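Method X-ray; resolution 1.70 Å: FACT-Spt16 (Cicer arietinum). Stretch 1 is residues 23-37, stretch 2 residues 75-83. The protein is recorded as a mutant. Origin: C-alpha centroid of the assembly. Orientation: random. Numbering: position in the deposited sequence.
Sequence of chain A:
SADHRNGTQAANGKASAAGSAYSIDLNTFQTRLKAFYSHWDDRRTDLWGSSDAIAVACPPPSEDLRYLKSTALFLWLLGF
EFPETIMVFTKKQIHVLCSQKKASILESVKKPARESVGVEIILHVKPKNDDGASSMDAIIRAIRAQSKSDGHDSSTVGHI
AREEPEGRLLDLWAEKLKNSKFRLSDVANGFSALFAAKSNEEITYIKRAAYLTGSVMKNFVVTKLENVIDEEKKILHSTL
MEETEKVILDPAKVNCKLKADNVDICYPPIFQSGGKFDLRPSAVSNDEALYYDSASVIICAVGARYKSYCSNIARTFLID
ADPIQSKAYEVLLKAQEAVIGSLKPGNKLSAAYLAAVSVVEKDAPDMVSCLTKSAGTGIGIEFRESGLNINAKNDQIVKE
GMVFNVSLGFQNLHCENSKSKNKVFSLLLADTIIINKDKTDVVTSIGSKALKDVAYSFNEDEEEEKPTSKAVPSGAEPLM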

# COMPACT_ATOMS: atom_id res chain seq x y z
N SER A 23 16.81 -18.85 7.11
CA SER A 23 15.71 -18.27 6.34
C SER A 23 14.72 -17.50 7.22
O SER A 23 14.71 -16.27 7.22
N ILE A 24 13.88 -18.23 7.95
CA ILE A 24 12.81 -17.60 8.73
C ILE A 24 13.28 -17.05 10.08
O ILE A 24 13.87 -17.76 10.88
N ASP A 25 13.00 -15.76 10.30
CA ASP A 25 13.25 -15.12 11.58
C ASP A 25 12.28 -15.68 12.61
O ASP A 25 11.12 -15.26 12.67
N LEU A 26 12.74 -16.63 13.43
CA LEU A 26 11.88 -17.30 14.40
C LEU A 26 11.39 -16.39 15.53
O LEU A 26 10.29 -16.58 16.05
N ASN A 27 12.21 -15.41 15.92
CA ASN A 27 11.84 -14.48 16.98
C ASN A 27 10.68 -13.59 16.55
O ASN A 27 9.71 -13.40 17.28
N THR A 28 10.80 -13.06 15.34
CA THR A 28 9.74 -12.24 14.75
C THR A 28 8.46 -13.06 14.58
O THR A 28 7.37 -12.59 14.91
N PHE A 29 8.60 -14.28 14.07
CA PHE A 29 7.47 -15.19 13.91
C PHE A 29 6.72 -15.37 15.23
O PHE A 29 5.49 -15.25 15.27
N GLN A 30 7.45 -15.63 16.30
CA GLN A 30 6.83 -15.87 17.61
C GLN A 30 6.10 -14.63 18.13
O GLN A 30 4.96 -14.72 18.60
N THR A 31 6.76 -13.49 18.04
CA THR A 31 6.19 -12.23 18.50
C THR A 31 4.92 -11.90 17.73
O THR A 31 3.90 -11.52 18.31
N ARG A 32 4.99 -12.06 16.41
CA ARG A 32 3.86 -11.73 15.56
C ARG A 32 2.72 -12.75 15.63
O ARG A 32 1.55 -12.37 15.57
N LEU A 33 3.05 -14.04 15.80
CA LEU A 33 2.01 -15.05 15.97
C LEU A 33 1.24 -14.80 17.27
O LEU A 33 0.01 -14.92 17.32
N LYS A 34 1.97 -14.42 18.31
CA LYS A 34 1.36 -14.07 19.59
C LYS A 34 0.46 -12.85 19.44
O LYS A 34 -0.68 -12.84 19.91
N ALA A 35 0.97 -11.83 18.76
CA ALA A 35 0.21 -10.61 18.51
C ALA A 35 -1.09 -10.92 17.78
O ALA A 35 -2.15 -10.42 18.15
N PHE A 36 -0.98 -11.75 16.75
CA PHE A 36 -2.14 -12.21 15.98
C PHE A 36 -3.16 -12.95 16.87
O PHE A 36 -4.33 -12.57 16.92
N TYR A 37 -2.73 -14.01 17.55
CA TYR A 37 -3.66 -14.77 18.39
C TYR A 37 -4.29 -13.93 19.51
O TYR A 37 -5.47 -14.11 19.83
N LEU A 75 4.11 -12.56 4.51
CA LEU A 75 5.30 -11.72 4.64
C LEU A 75 5.49 -11.22 6.07
O LEU A 75 6.61 -11.20 6.60
N TRP A 76 4.39 -10.81 6.70
CA TRP A 76 4.43 -10.29 8.05
C TRP A 76 4.86 -11.37 9.03
O TRP A 76 5.74 -11.16 9.87
N LEU A 77 4.26 -12.54 8.89
CA LEU A 77 4.47 -13.62 9.84
C LEU A 77 5.81 -14.34 9.61
O LEU A 77 6.56 -14.62 10.57
N LEU A 78 6.11 -14.62 8.34
CA LEU A 78 7.20 -15.53 7.98
C LEU A 78 8.36 -14.85 7.25
O LEU A 78 9.45 -15.41 7.15
N GLY A 79 8.12 -13.65 6.74
CA GLY A 79 9.17 -12.88 6.09
C GLY A 79 9.36 -13.23 4.63
O GLY A 79 10.27 -12.71 3.98
N PHE A 80 8.51 -14.12 4.10
CA PHE A 80 8.61 -14.57 2.72
C PHE A 80 7.23 -14.88 2.17
O PHE A 80 6.30 -15.19 2.93
N GLU A 81 7.09 -14.80 0.86
CA GLU A 81 5.87 -15.22 0.20
C GLU A 81 5.83 -16.73 0.14
O GLU A 81 6.87 -17.39 0.02
N PHE A 82 4.62 -17.28 0.21
CA PHE A 82 4.40 -18.71 0.04
C PHE A 82 3.29 -18.88 -0.99
O PHE A 82 2.11 -19.03 -0.64
N PRO A 83 3.64 -18.82 -2.28
CA PRO A 83 2.63 -18.93 -3.33
C PRO A 83 2.01 -20.33 -3.34
O PRO A 83 2.63 -21.28 -2.85

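The helix that starts at Leu26 lies against the last turn of a second helix, Leu75 to Leu78, and the loop that follows it. The two backbones come nearest at Phe29 and Leu77, and together the stretches bury 620 Å². At this close point Phe29 CA sits 3.5 Å from Leu77 O, a CA-H...O contact.

Trp76 and Arg32 make an extensive contact. Trp76 has chi1 t, and its CA-to-CB bond points sideways, but the ring reaches the first helix. Arg32 points toward the second stretch with chi1 m and an extended chain beyond it. Its CD lies over the indole face, 3.6 Å from the centroid of the five-membered ring. The guanidinium stacks on the same ring system, with planes only 11° apart. That course also brings Arg32 NH1 to Trp76 O, a nearly straight hydrogen bond of 2.9 Å. One side chain therefore lies over one face of the indole and also bonds the backbone carbonyl of the same residue. The indole edge meets the first helix further along. Ala35 CB is 4.3 Å from Trp76 CH2, and Phe36 CB is 4.2 Å from Trp76 CZ3.

Leu77 is the bump next to this. Its chi1 of -149° lies between wells, and chi2 is p. Its CD1 fits close to the helix backbone, 3.7 Å from Leu33 N, and 4.0 Å from Arg32 CB. Leu77 CG packs 4.0 Å from Phe29 CD1. The Phe29 ring, chi1 t, also touches Leu78, with CD1 to Leu78 CD2 at 3.8 Å.

Leu78, with chi1 m and chi2 t, bridges Phe29 and Ile24. Ile24, also m and t, fills the hollow between Leu78, Phe80 and Phe82. Its CD1 lies 3.9 Å from Leu78 CD2 and meets the edge of Phe82, 4.4 Å from CZ. Ile24 CG1 is 4.2 Å from Phe80 CD2. Phe80 and Phe82 both point toward the first stretch with chi1 m. The Phe80 edge abuts Ser23 O, 3.2 Å from CE2. Gly79 turns the chain here with positive phi, a conformation that calls for glycine.

Asp25 caps the first helix: its OD1 accepts from Thr28 N at 3.0 Å. Three waters fill polar gaps. Water 1 donates to Asp25 O (3.0 Å) and Leu77 O (2.6 Å). Water 2 accepts from Asp25 N (2.9 Å) and donates to Leu78 O (2.6 Å). Water 3 donates to Leu75 O (3.0 Å) and accepts a weak bond from Arg32 NH1 (3.3 Å).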

# COMPACT_ATOMS: atom_id res chain seq x y z
CB SER A 23 14.98 -19.35 5.54
OG SER A 23 15.28 -19.25 4.15
CB ILE A 24 11.60 -18.54 8.93
CG1 ILE A 24 10.91 -18.81 7.59
CG2 ILE A 24 10.60 -17.94 9.93
CD1 ILE A 24 9.84 -19.89 7.66
CB ASP A 25 13.06 -13.61 11.42
CG ASP A 25 13.57 -12.82 12.60
OD1 ASP A 25 13.34 -13.22 13.76
OD2 ASP A 25 14.21 -11.78 12.36
CB LEU A 26 12.57 -18.54 14.98
CG LEU A 26 12.89 -19.65 13.98
CD1 LEU A 26 13.43 -20.88 14.67
CD2 LEU A 26 11.68 -20.01 13.14
CB ASN A 27 13.04 -13.62 17.39
CG ASN A 27 12.84 -12.90 18.70
OD1 ASN A 27 11.80 -12.26 18.93
ND2 ASN A 27 13.83 -12.98 19.59
CB THR A 28 10.18 -11.69 13.38
OG1 THR A 28 11.23 -10.74 13.58
CG2 THR A 28 9.02 -11.03 12.67
CB PHE A 29 7.95 -16.54 13.37
CG PHE A 29 6.88 -17.59 13.36
CD1 PHE A 29 5.89 -17.59 12.39
CD2 PHE A 29 6.86 -18.59 14.32
CE1 PHE A 29 4.90 -18.55 12.38
CE2 PHE A 29 5.87 -19.56 14.32
CZ PHE A 29 4.90 -19.54 13.34
CB GLN A 30 7.87 -16.32 18.64
CG GLN A 30 8.37 -17.73 18.46
CD GLN A 30 9.39 -18.13 19.52
OE1 GLN A 30 9.03 -18.55 20.62
NE2 GLN A 30 10.67 -17.99 19.19
CB THR A 31 7.19 -11.08 18.36
OG1 THR A 31 8.31 -11.32 19.23
CG2 THR A 31 6.55 -9.76 18.74
CB ARG A 32 4.32 -11.44 14.14
CG ARG A 32 5.08 -10.11 14.05
CD ARG A 32 5.62 -9.80 12.66
NE ARG A 32 6.49 -8.63 12.70
CZ ARG A 32 7.20 -8.17 11.67
NH1 ARG A 32 7.16 -8.77 10.50
NH2 ARG A 32 7.97 -7.10 11.83
CB LEU A 33 2.61 -16.47 15.96
CG LEU A 33 1.64 -17.66 15.89
CD1 LEU A 33 0.81 -17.58 14.63
CD2 LEU A 33 2.39 -18.98 15.95
CB LYS A 34 2.45 -13.79 20.63
CG LYS A 34 1.98 -13.85 22.07
CD LYS A 34 2.96 -14.65 22.92
CE LYS A 34 4.40 -14.34 22.52
NZ LYS A 34 5.37 -15.31 23.11
CB ALA A 35 1.04 -9.61 17.73
CB PHE A 36 -1.65 -13.10 14.82
CG PHE A 36 -2.75 -13.72 14.00
CD1 PHE A 36 -3.96 -13.08 13.81
CD2 PHE A 36 -2.56 -14.97 13.41
CE1 PHE A 36 -4.97 -13.67 13.05
CE2 PHE A 36 -3.55 -15.56 12.65
CZ PHE A 36 -4.76 -14.91 12.47
CB TYR A 37 -3.00 -16.03 18.96
CG TYR A 37 -3.15 -17.23 18.06
CD1 TYR A 37 -2.52 -17.27 16.82
CD2 TYR A 37 -3.94 -18.30 18.43
CE1 TYR A 37 -2.67 -18.36 15.98
CE2 TYR A 37 -4.10 -19.40 17.60
CZ TYR A 37 -3.46 -19.42 16.37
OH TYR A 37 -3.60 -20.50 15.54
CB LEU A 75 5.21 -10.52 3.67
CG LEU A 75 5.43 -10.89 2.20
CD1 LEU A 75 5.01 -9.76 1.28
CD2 LEU A 75 6.89 -11.23 1.96
CB TRP A 76 3.04 -9.76 8.42
CG TRP A 76 2.94 -9.08 9.76
CD1 TRP A 76 3.43 -7.84 10.09
CD2 TRP A 76 2.27 -9.57 10.92
NE1 TRP A 76 3.12 -7.55 11.40
CE2 TRP A 76 2.40 -8.60 11.93
CE3 TRP A 76 1.57 -10.75 11.20
CZ2 TRP A 76 1.87 -8.77 13.20
CZ3 TRP A 76 1.03 -10.92 12.46
CH2 TRP A 76 1.19 -9.94 13.45
CB LEU A 77 3.31 -14.62 9.75
CG LEU A 77 2.84 -15.41 10.97
CD1 LEU A 77 2.59 -14.49 12.16
CD2 LEU A 77 1.57 -16.18 10.63
CB LEU A 78 6.66 -16.68 7.12
CG LEU A 78 5.66 -17.60 7.83
CD1 LEU A 78 4.83 -18.40 6.83
CD2 LEU A 78 6.39 -18.53 8.77
CB PHE A 80 9.46 -15.85 2.61
CG PHE A 80 10.87 -15.70 3.10
CD1 PHE A 80 11.85 -15.18 2.28
CD2 PHE A 80 11.20 -16.09 4.39
CE1 PHE A 80 13.15 -15.04 2.73
CE2 PHE A 80 12.50 -15.95 4.86
CZ PHE A 80 13.48 -15.43 4.03
CB GLU A 81 5.80 -14.68 -1.22
CG GLU A 81 5.53 -13.20 -1.33
CD GLU A 81 5.28 -12.76 -2.75
OE1 GLU A 81 4.26 -13.18 -3.34
OE2 GLU A 81 6.11 -12.00 -3.28
CB PHE A 82 4.01 -19.36 1.38
CG PHE A 82 5.19 -19.62 2.30
CD1 PHE A 82 5.78 -18.58 3.01
CD2 PHE A 82 5.67 -20.90 2.48
CE1 PHE A 82 6.86 -18.82 3.86
CE2 PHE A 82 6.74 -21.16 3.32
CZ PHE A 82 7.33 -20.12 4.02
CB PRO A 83 3.42 -18.69 -4.62
CG PRO A 83 4.69 -18.02 -4.19
CD PRO A 83 4.99 -18.62 -2.84
O HOH W 1 9.11 -14.10 10.75
O HOH W 2 11.50 -14.29 8.34
O HOH W 3 8.40 -9.00 7.43